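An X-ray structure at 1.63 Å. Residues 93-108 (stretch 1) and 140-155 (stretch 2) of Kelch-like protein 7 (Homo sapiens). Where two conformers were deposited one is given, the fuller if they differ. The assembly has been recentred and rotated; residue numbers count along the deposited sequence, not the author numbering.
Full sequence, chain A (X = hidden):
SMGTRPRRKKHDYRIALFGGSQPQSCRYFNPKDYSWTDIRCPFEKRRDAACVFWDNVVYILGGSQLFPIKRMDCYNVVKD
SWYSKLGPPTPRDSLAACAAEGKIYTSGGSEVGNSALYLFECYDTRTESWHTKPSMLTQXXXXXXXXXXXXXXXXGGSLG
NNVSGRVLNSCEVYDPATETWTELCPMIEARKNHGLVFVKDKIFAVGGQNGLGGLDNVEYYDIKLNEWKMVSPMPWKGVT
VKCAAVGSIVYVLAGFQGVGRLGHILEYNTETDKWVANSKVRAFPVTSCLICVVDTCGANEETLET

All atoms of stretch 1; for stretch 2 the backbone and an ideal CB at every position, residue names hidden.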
ATOM      1  N   ASP A  93      13.781   2.804  -1.206  1.00  7.75           N
ATOM      2  CA  ASP A  93      12.617   3.362  -1.877  1.00  7.93           C
ATOM      3  C   ASP A  93      11.740   2.225  -2.419  1.00  4.14           C
ATOM      4  O   ASP A  93      12.238   1.157  -2.729  1.00  5.41           O
ATOM      5  CB  ASP A  93      13.066   4.211  -3.082  1.00  6.68           C
ATOM      6  CG  ASP A  93      13.675   5.571  -2.679  1.00  9.64           C
ATOM      7  OD1 ASP A  93      13.855   5.837  -1.492  1.00  9.54           O
ATOM      8  OD2 ASP A  93      13.960   6.384  -3.590  1.00 17.64           O
ATOM      9  N   SER A  94      10.464   2.518  -2.579  1.00  4.62           N
ATOM     10  CA  SER A  94       9.496   1.603  -3.252  1.00  3.84           C
ATOM     11  C   SER A  94       9.340   0.276  -2.488  1.00  3.30           C
ATOM     12  O   SER A  94       9.016  -0.764  -3.066  1.00  4.74           O
ATOM     13  CB  SER A  94       9.893   1.396  -4.730  1.00  5.61           C
ATOM     14  OG  SER A  94       9.962   2.675  -5.404  1.00  9.19           O
ATOM     15  N   LEU A  95       9.591   0.339  -1.189  1.00  4.55           N
ATOM     16  CA  LEU A  95       9.323  -0.778  -0.266  1.00  7.22           C
ATOM     17  C   LEU A  95       7.819  -0.822   0.028  1.00  8.00           C
ATOM     18  O   LEU A  95       7.096   0.128  -0.266  1.00  6.57           O
ATOM     19  CB  LEU A  95      10.129  -0.599   1.021  1.00  4.36           C
ATOM     20  CG  LEU A  95       9.674   0.440   2.057  1.00  4.67           C
ATOM     21  CD1 LEU A  95      10.653   0.413   3.222  1.00  5.84           C
ATOM     22  CD2 LEU A  95       9.535   1.839   1.477  1.00  7.99           C
ATOM     23  N   ALA A  96       7.358  -1.936   0.576  1.00  8.34           N
ATOM     24  CA  ALA A  96       5.995  -2.086   1.007  1.00  6.28           C
ATOM     25  C   ALA A  96       6.005  -2.321   2.511  1.00  5.13           C
ATOM     26  O   ALA A  96       7.015  -2.733   3.084  1.00  5.10           O
ATOM     27  CB  ALA A  96       5.323  -3.245   0.281  1.00  5.06           C
ATOM     28  N   ALA A  97       4.884  -2.031   3.151  1.00  5.23           N
ATOM     29  CA  ALA A  97       4.759  -2.198   4.594  1.00  5.67           C
ATOM     30  C   ALA A  97       3.374  -2.615   4.998  1.00  4.84           C
ATOM     31  O   ALA A  97       2.385  -2.230   4.345  1.00  8.18           O
ATOM     32  CB  ALA A  97       5.179  -0.896   5.340  1.00  6.63           C
ATOM     33  N   CYS A  98       3.286  -3.361   6.105  1.00  4.42           N
ATOM     34  CA  CYS A  98       2.030  -3.715   6.716  1.00  2.63           C
ATOM     35  C   CYS A  98       2.264  -4.025   8.195  1.00  5.84           C
ATOM     36  O   CYS A  98       3.406  -4.068   8.637  1.00  8.07           O
ATOM     37  CB  CYS A  98       1.333  -4.850   5.962  1.00  4.90           C
ATOM     38  SG  CYS A  98       2.061  -6.448   6.209  1.00  9.40           S
ATOM     39  N   ALA A  99       1.190  -4.243   8.960  1.00  4.61           N
ATOM     40  CA  ALA A  99       1.328  -4.551  10.380  1.00  5.74           C
ATOM     41  C   ALA A  99       0.613  -5.834  10.718  1.00  8.05           C
ATOM     42  O   ALA A  99      -0.477  -6.123  10.181  1.00  7.62           O
ATOM     43  CB  ALA A  99       0.750  -3.422  11.214  1.00  5.33           C
ATOM     44  N   ALA A 100       1.225  -6.614  11.600  1.00  6.41           N
ATOM     45  CA  ALA A 100       0.598  -7.812  12.134  1.00 10.50           C
ATOM     46  C   ALA A 100       1.022  -8.005  13.581  1.00 11.77           C
ATOM     47  O   ALA A 100       2.230  -8.068  13.866  1.00  9.06           O
ATOM     48  CB  ALA A 100       0.988  -9.056  11.291  1.00 12.92           C
ATOM     49  N   GLU A 101       0.033  -8.092  14.474  1.00 12.26           N
ATOM     50  CA  GLU A 101       0.259  -8.438  15.903  1.00 13.30           C
ATOM     51  C   GLU A 101       1.378  -7.607  16.575  1.00 16.42           C
ATOM     52  O   GLU A 101       2.276  -8.149  17.224  1.00 16.31           O
ATOM     53  CB  GLU A 101       0.514  -9.939  16.043  1.00 19.27           C
ATOM     54  CG  GLU A 101      -0.624 -10.792  15.412  1.00 17.22           C
ATOM     55  CD  GLU A 101      -0.517 -12.294  15.708  1.00 40.50           C
ATOM     56  OE1 GLU A 101      -0.094 -12.650  16.828  1.00 30.16           O
ATOM     57  OE2 GLU A 101      -0.872 -13.112  14.816  1.00 32.06           O
ATOM     58  N   GLY A 102       1.323  -6.296  16.381  1.00 11.03           N
ATOM     59  CA  GLY A 102       2.244  -5.366  17.066  1.00 11.40           C
ATOM     60  C   GLY A 102       3.584  -5.154  16.397  1.00  8.97           C
ATOM     61  O   GLY A 102       4.403  -4.357  16.882  1.00 12.32           O
ATOM     62  N   LYS A 103       3.816  -5.829  15.269  1.00  8.39           N
ATOM     63  CA  LYS A 103       5.016  -5.616  14.491  1.00  9.73           C
ATOM     64  C   LYS A 103       4.705  -4.917  13.154  1.00  8.14           C
ATOM     65  O   LYS A 103       3.688  -5.212  12.501  1.00  8.31           O
ATOM     66  CB  LYS A 103       5.726  -6.930  14.216  1.00  9.09           C
ATOM     67  CG  LYS A 103       6.420  -7.517  15.453  1.00 20.72           C
ATOM     68  CD  LYS A 103       5.533  -8.445  16.228  1.00 37.96           C
ATOM     69  CE  LYS A 103       6.346  -9.294  17.209  1.00 41.11           C
ATOM     70  NZ  LYS A 103       5.475 -10.257  17.925  1.00 53.43           N
ATOM     71  N   ILE A 104       5.578  -4.000  12.769  1.00  6.17           N
ATOM     72  CA  ILE A 104       5.518  -3.349  11.464  1.00  8.35           C
ATOM     73  C   ILE A 104       6.528  -4.011  10.548  1.00 10.20           C
ATOM     74  O   ILE A 104       7.727  -3.934  10.800  1.00 15.96           O
ATOM     75  CB  ILE A 104       5.884  -1.848  11.560  1.00 10.10           C
ATOM     76  CG1 ILE A 104       5.025  -1.120  12.608  1.00 16.54           C
ATOM     77  CG2 ILE A 104       5.781  -1.203  10.209  1.00 13.78           C
ATOM     78  CD1 ILE A 104       3.590  -1.302  12.482  1.00 15.89           C
ATOM     79  N   TYR A 105       6.049  -4.620   9.474  1.00  4.71           N
ATOM     80  CA  TYR A 105       6.897  -5.291   8.505  1.00  5.64           C
ATOM     81  C   TYR A 105       7.155  -4.410   7.294  1.00  7.98           C
ATOM     82  O   TYR A 105       6.271  -3.670   6.842  1.00  7.56           O
ATOM     83  CB  TYR A 105       6.274  -6.620   8.056  1.00  5.99           C
ATOM     84  CG  TYR A 105       6.121  -7.637   9.162  1.00  7.84           C
ATOM     85  CD1 TYR A 105       7.076  -8.618   9.368  1.00  4.87           C
ATOM     86  CD2 TYR A 105       5.001  -7.629   9.991  1.00 11.45           C
ATOM     87  CE1 TYR A 105       6.949  -9.551  10.373  1.00  7.89           C
ATOM     88  CE2 TYR A 105       4.861  -8.583  11.019  1.00  9.52           C
ATOM     89  CZ  TYR A 105       5.850  -9.534  11.188  1.00  9.36           C
ATOM     90  OH  TYR A 105       5.724 -10.473  12.186  1.00 10.25           O
ATOM     91  N   THR A 106       8.393  -4.472   6.818  1.00  5.83           N
ATOM     92  CA  THR A 106       8.824  -3.744   5.610  1.00  2.96           C
ATOM     93  C   THR A 106       9.505  -4.703   4.687  1.00  5.23           C
ATOM     94  O   THR A 106      10.336  -5.496   5.123  1.00  5.65           O
ATOM     95  CB  THR A 106       9.744  -2.537   5.962  1.00  6.82           C
ATOM     96  OG1 THR A 106      10.965  -2.984   6.529  1.00  8.91           O
ATOM     97  CG2 THR A 106       9.038  -1.591   6.964  1.00 10.02           C
ATOM     98  N   SER A 107       9.157  -4.651   3.397  1.00  5.36           N
ATOM     99  CA  SER A 107       9.700  -5.594   2.405  1.00  5.25           C
ATOM    100  C   SER A 107      10.117  -4.952   1.124  1.00  3.48           C
ATOM    101  O   SER A 107       9.487  -4.029   0.620  1.00  4.76           O
ATOM    102  CB  SER A 107       8.659  -6.682   2.051  1.00  5.37           C
ATOM    103  OG  SER A 107       7.533  -6.094   1.395  1.00  6.60           O
ATOM    104  N   GLY A 108      11.196  -5.495   0.570  1.00  4.34           N
ATOM    105  CA  GLY A 108      11.634  -5.129  -0.745  1.00  4.20           C
ATOM    106  C   GLY A 108      12.070  -3.695  -0.860  1.00  3.07           C
ATOM    107  O   GLY A 108      12.574  -3.090   0.115  1.00  4.28           O
ATOM    108  N   UNK A 140      11.776  -7.621  -5.015  1.00  4.46           N
ATOM    109  CA  UNK A 140      10.730  -6.792  -5.637  1.00  3.38           C
ATOM    110  C   UNK A 140      10.677  -5.352  -5.112  1.00  3.37           C
ATOM    111  O   UNK A 140      11.010  -5.118  -3.981  1.00  5.35           O
ATOM    112  CB  UNK A 140       9.366  -7.450  -5.418  1.00  3.38           C
ATOM    113  N   UNK A 141      10.320  -4.422  -6.009  1.00  6.44           N
ATOM    114  CA  UNK A 141       9.992  -3.007  -5.722  0.50  3.91           C
ATOM    115  C   UNK A 141       8.577  -2.732  -6.219  1.00  4.20           C
ATOM    116  O   UNK A 141       8.168  -3.320  -7.215  1.00  5.99           O
ATOM    117  CB  UNK A 141      10.991  -2.054  -6.381  0.50  3.91           C
ATOM    118  N   UNK A 142       7.879  -1.786  -5.593  1.00  4.90           N
ATOM    119  CA  UNK A 142       6.592  -1.298  -6.087  1.00  3.99           C
ATOM    120  C   UNK A 142       5.542  -2.376  -6.067  1.00  2.54           C
ATOM    121  O   UNK A 142       4.589  -2.327  -6.813  1.00  5.42           O
ATOM    122  CB  UNK A 142       6.735  -0.747  -7.507  1.00  3.99           C
ATOM    123  N   UNK A 143       5.762  -3.346  -5.204  1.00  3.64           N
ATOM    124  CA  UNK A 143       4.828  -4.413  -4.941  1.00  3.64           C
ATOM    125  C   UNK A 143       3.805  -4.016  -3.895  1.00  4.49           C
ATOM    126  O   UNK A 143       3.975  -3.058  -3.157  1.00  6.58           O
ATOM    127  CB  UNK A 143       5.577  -5.671  -4.496  1.00  3.64           C
ATOM    128  N   UNK A 144       2.736  -4.784  -3.826  1.00  4.15           N
ATOM    129  CA  UNK A 144       1.793  -4.681  -2.687  1.00  6.94           C
ATOM    130  C   UNK A 144       2.109  -5.646  -1.575  1.00  6.17           C
ATOM    131  O   UNK A 144       2.654  -6.755  -1.812  1.00  5.88           O
ATOM    132  CB  UNK A 144       0.358  -4.925  -3.159  1.00  6.94           C
ATOM    133  N   UNK A 145       1.784  -5.248  -0.334  1.00  6.07           N
ATOM    134  CA  UNK A 145       1.891  -6.136   0.812  1.00  5.62           C
ATOM    135  C   UNK A 145       0.733  -5.897   1.731  1.00  6.54           C
ATOM    136  O   UNK A 145       0.429  -4.719   2.063  1.00  9.10           O
ATOM    137  CB  UNK A 145       3.216  -5.939   1.552  1.00  5.62           C
ATOM    138  N   UNK A 146       0.056  -6.974   2.128  1.00  2.78           N
ATOM    139  CA  UNK A 146      -1.123  -6.851   2.992  1.00  2.25           C
ATOM    140  C   UNK A 146      -1.166  -7.958   4.023  1.00  5.85           C
ATOM    141  O   UNK A 146      -0.743  -9.082   3.767  1.00  5.16           O
ATOM    142  CB  UNK A 146      -2.406  -6.869   2.158  1.00  2.25           C
ATOM    143  N   UNK A 147      -1.655  -7.621   5.194  1.00  5.16           N
ATOM    144  CA  UNK A 147      -1.946  -8.621   6.221  1.00  2.57           C
ATOM    145  C   UNK A 147      -3.363  -9.199   6.050  1.00  2.09           C
ATOM    146  O   UNK A 147      -4.352  -8.460   5.744  1.00  6.91           O
ATOM    147  CB  UNK A 147      -1.792  -8.005   7.613  1.00  2.57           C
ATOM    148  N   UNK A 148      -3.473 -10.505   6.215  1.00  2.18           N
ATOM    149  CA  UNK A 148      -4.743 -11.192   6.143  1.00  4.70           C
ATOM    150  C   UNK A 148      -4.746 -12.388   7.085  1.00  3.13           C
ATOM    151  O   UNK A 148      -3.980 -13.327   6.900  1.00  5.03           O
ATOM    152  CB  UNK A 148      -5.036 -11.633   4.708  1.00  4.70           C
ATOM    153  N   UNK A 149      -5.596 -12.344   8.112  1.00  8.41           N
ATOM    154  CA  UNK A 149      -5.695 -13.446   9.103  1.00  8.24           C
ATOM    155  C   UNK A 149      -4.349 -13.829   9.746  1.00  8.55           C
ATOM    156  O   UNK A 149      -4.074 -15.013   9.973  1.00 13.27           O
ATOM    157  CB  UNK A 149      -6.290 -14.684   8.429  1.00  8.24           C
ATOM    158  N   UNK A 150      -3.497 -12.848  10.011  1.00  6.58           N
ATOM    159  CA  UNK A 150      -2.210 -13.116  10.642  1.00  9.39           C
ATOM    160  C   UNK A 150      -1.050 -13.419   9.697  1.00  6.12           C
ATOM    161  O   UNK A 150       0.079 -13.487  10.145  1.00  5.91           O
ATOM    162  CB  UNK A 150      -2.373 -14.295  11.603  1.00  9.39           C
ATOM    163  N   UNK A 151      -1.338 -13.600   8.399  1.00  2.35           N
ATOM    164  CA  UNK A 151      -0.321 -13.890   7.383  1.00  2.68           C
ATOM    165  C   UNK A 151      -0.064 -12.632   6.586  1.00  3.96           C
ATOM    166  O   UNK A 151      -0.921 -11.749   6.495  1.00  4.74           O
ATOM    167  CB  UNK A 151      -0.754 -15.034   6.464  1.00  2.68           C
ATOM    168  N   UNK A 152       1.118 -12.554   6.007  1.00  3.71           N
ATOM    169  CA  UNK A 152       1.548 -11.383   5.273  1.00  2.49           C
ATOM    170  C   UNK A 152       1.772 -11.779   3.830  1.00  2.25           C
ATOM    171  O   UNK A 152       2.650 -12.585   3.527  1.00  4.83           O
ATOM    172  CB  UNK A 152       2.813 -10.775   5.882  1.00  2.49           C
ATOM    173  N   UNK A 153       0.985 -11.183   2.945  1.00  3.37           N
ATOM    174  CA  UNK A 153       0.990 -11.517   1.520  1.00  2.00           C
ATOM    175  C   UNK A 153       1.673 -10.420   0.737  1.00  4.99           C
ATOM    176  O   UNK A 153       1.414  -9.221   0.947  1.00  5.70           O
ATOM    177  CB  UNK A 153      -0.433 -11.734   1.000  1.00  2.00           C
ATOM    178  N   UNK A 154       2.532 -10.827  -0.181  1.00  4.27           N
ATOM    179  CA  UNK A 154       3.143  -9.931  -1.138  0.50  5.23           C
ATOM    180  C   UNK A 154       2.775 -10.389  -2.559  1.00  4.87           C
ATOM    181  O   UNK A 154       2.746 -11.571  -2.813  1.00  4.97           O
ATOM    182  CB  UNK A 154       4.660  -9.886  -0.946  0.50  5.23           C
ATOM    183  N   UNK A 155       2.521  -9.450  -3.468  1.00  4.66           N
ATOM    184  CA  UNK A 155       2.383  -9.773  -4.861  1.00  3.25           C
ATOM    185  C   UNK A 155       2.782  -8.648  -5.776  1.00  3.91           C
ATOM    186  O   UNK A 155       2.636  -7.424  -5.473  1.00  3.11           O
ATOM    187  CB  UNK A 155       0.939 -10.186  -5.155  1.00  3.25           C
TER

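Position 140 directs its CA-to-CB bond sideways, with nothing of stretch 1 within 5.5 Å of the CB, so many residues would fit; it is Arg140. Its backbone O lies 3.3 Å from Gly108 CA, a CA-H...O contact.

At 141 the ideal CB is 4.0 Å from Ser94 CB, which suits a small or slender side chain; the residue is Cys141. Position 142 has phi 65° and psi 24°, a left-handed conformation that glycine or asparagine adopts readily. Its N donates a 3.0 Å hydrogen bond to Ser94 O, nearly straight at 176°. Ser142 occupies it, and its OG lies 2.6 Å from water 2, which also makes a weak bond to Ser94 OG (3.4 Å).

The CB of 143 points sideways, yet the hydroxyl of Ser107 and the methyl of Ala96 lie within reach of a longer side chain. A polar, flat group would suit both: His143 places NE2 2.8 Å from Ser107 OG, a hydrogen bond in which either could be the donor, while Ala96 CB sits over the ring face, 3.7 Å from its centroid. Position 144 points away and asks nothing of stretch 1; it is Gly144.

Position 145 points toward stretch 1, its ideal CB 3.6 Å from Ala96 CB, with Cys98 and Tyr105 further along. A long, unbranched apolar chain such as methionine would fill the reach; leucine could cover only the near part. Met145 packs CG 3.9 Å from Cys98 SG and reaches on until CE is 3.5 Å from both Ala96 O and Tyr105 O. Position 146 faces away; a beta-branched residue suits a strand, and it is Val146.

The CB of 147 also points toward stretch 1, near Ala99 O and Ala100 CB, where an aliphatic stem with a polar end would serve. Glu147 lays CG 3.9 Å from Ala100 CB, and its OE2 accepts a 2.7 Å hydrogen bond from the backbone N of position 150.

Positions 148 to 151 form a type I' turn. Position 148 is out of reach: Ala148. At 149, phi 54° suits asparagine or glycine; it is Asn149. At 150, phi 89° and psi -9° would jam a CB against the preceding carbonyl, hence Gly150; water 3 links its O to Glu101 OE2, donating at 2.7 Å to each. Position 151 points away: Leu151.

Position 152 faces Cys98 and the Tyr105 ring, a place for a branched aliphatic: Ile152 sets CG2 3.6 Å from Cys98 SG and CD1 over the ring face, 3.4 Å from its centroid. Position 153 points away: Tyr153. At 154 the CB points toward stretch 1, 5.3 Å from Ser107 OG, suiting a medium side chain; Val154 brings CG2 to 4.2 Å from that OG. Position 155 is out of reach: Cys155.

Stretch 2 140-155: RCSHGMVEANGLIYVC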
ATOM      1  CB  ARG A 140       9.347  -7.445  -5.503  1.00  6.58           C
ATOM      2  CG  ARG A 140       8.937  -7.843  -4.187  1.00 13.85           C
ATOM      3  CD  ARG A 140       7.655  -8.710  -4.250  1.00 11.51           C
ATOM      4  NE  ARG A 140       7.839 -10.182  -4.358  1.00  9.54           N
ATOM      5  CZ  ARG A 140       7.083 -11.003  -5.092  1.00  9.31           C
ATOM      6  NH1 ARG A 140       6.152 -10.537  -5.910  1.00 10.87           N
ATOM      7  NH2 ARG A 140       7.307 -12.313  -5.081  1.00 10.79           N
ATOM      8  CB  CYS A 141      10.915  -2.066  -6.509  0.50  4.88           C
ATOM      9  SG  CYS A 141      12.594  -1.991  -5.975  0.50 15.51           S
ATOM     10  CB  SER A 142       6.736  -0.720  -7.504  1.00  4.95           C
ATOM     11  OG  SER A 142       7.705   0.314  -7.535  1.00  7.51           O
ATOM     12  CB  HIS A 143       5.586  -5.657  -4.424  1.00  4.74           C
ATOM     13  CG  HIS A 143       6.458  -5.379  -3.229  1.00  3.70           C
ATOM     14  ND1 HIS A 143       7.509  -4.487  -3.281  1.00  3.43           N
ATOM     15  CD2 HIS A 143       6.441  -5.871  -1.962  1.00  3.56           C
ATOM     16  CE1 HIS A 143       8.079  -4.417  -2.090  1.00  4.67           C
ATOM     17  NE2 HIS A 143       7.478  -5.274  -1.283  1.00  3.42           N
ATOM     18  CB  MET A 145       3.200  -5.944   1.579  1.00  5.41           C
ATOM     19  CG  MET A 145       3.460  -7.053   2.633  1.00  8.64           C
ATOM     20  SD  MET A 145       5.179  -7.199   3.293  1.00 10.95           S
ATOM     21  CE  MET A 145       5.268  -5.561   4.015  1.00  8.72           C
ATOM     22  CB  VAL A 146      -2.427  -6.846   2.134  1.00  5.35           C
ATOM     23  CG1 VAL A 146      -2.633  -8.176   1.459  1.00  6.89           C
ATOM     24  CG2 VAL A 146      -3.643  -6.456   2.961  1.00  7.19           C
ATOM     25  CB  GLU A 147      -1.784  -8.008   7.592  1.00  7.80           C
ATOM     26  CG  GLU A 147      -1.976  -8.988   8.741  1.00  8.40           C
ATOM     27  CD  GLU A 147      -3.450  -9.141   9.225  1.00  4.80           C
ATOM     28  OE1 GLU A 147      -4.328  -8.274   8.956  1.00 10.45           O
ATOM     29  OE2 GLU A 147      -3.702 -10.118   9.921  1.00 13.14           O
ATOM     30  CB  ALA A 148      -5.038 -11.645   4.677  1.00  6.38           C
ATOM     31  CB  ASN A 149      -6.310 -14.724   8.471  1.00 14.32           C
ATOM     32  CG  ASN A 149      -7.646 -14.488   7.805  1.00 22.21           C
ATOM     33  OD1 ASN A 149      -8.554 -13.924   8.393  1.00 19.44           O
ATOM     34  ND2 ASN A 149      -7.780 -14.967   6.567  1.00 28.45           N
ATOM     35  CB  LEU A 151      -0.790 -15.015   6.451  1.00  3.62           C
ATOM     36  CG  LEU A 151      -1.126 -16.362   7.116  1.00  5.41           C
ATOM     37  CD1 LEU A 151      -1.449 -17.488   6.101  1.00  6.44           C
ATOM     38  CD2 LEU A 151       0.014 -16.793   8.022  1.00  5.47           C
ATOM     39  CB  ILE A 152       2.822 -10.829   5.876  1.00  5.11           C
ATOM     40  CG1 ILE A 152       2.536 -10.405   7.334  1.00  9.59           C
ATOM     41  CG2 ILE A 152       3.394  -9.632   5.033  1.00  4.09           C
ATOM     42  CD1 ILE A 152       3.657  -9.809   8.027  1.00 19.22           C
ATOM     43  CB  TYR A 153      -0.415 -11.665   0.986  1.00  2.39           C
ATOM     44  CG  TYR A 153      -1.174 -12.818   1.553  1.00  4.66           C
ATOM     45  CD1 TYR A 153      -1.285 -14.025   0.868  1.00  5.83           C
ATOM     46  CD2 TYR A 153      -1.762 -12.728   2.798  1.00  4.74           C
ATOM     47  CE1 TYR A 153      -1.964 -15.097   1.416  1.00  2.00           C
ATOM     48  CE2 TYR A 153      -2.462 -13.808   3.352  1.00  2.38           C
ATOM     49  CZ  TYR A 153      -2.555 -14.998   2.642  1.00  4.14           C
ATOM     50  OH  TYR A 153      -3.240 -16.068   3.166  1.00  6.32           O
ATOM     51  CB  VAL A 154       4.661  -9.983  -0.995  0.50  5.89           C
ATOM     52  CG1 VAL A 154       5.307  -9.274  -2.128  0.50  5.26           C
ATOM     53  CG2 VAL A 154       5.101  -9.377   0.333  0.50  8.76           C
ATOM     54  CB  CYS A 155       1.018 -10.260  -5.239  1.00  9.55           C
ATOM     55  SG  CYS A 155      -0.228  -9.056  -5.032  1.00 11.72           S
TER
HETATM   56  O   HOH W   1       5.800  -1.038  -2.825  1.00 13.18           O
HETATM   57  O   HOH W   2       6.822   2.640  -6.829  1.00 31.64           O
HETATM   58  O   HOH W   3       0.543 -12.500  12.624  1.00 20.88           O
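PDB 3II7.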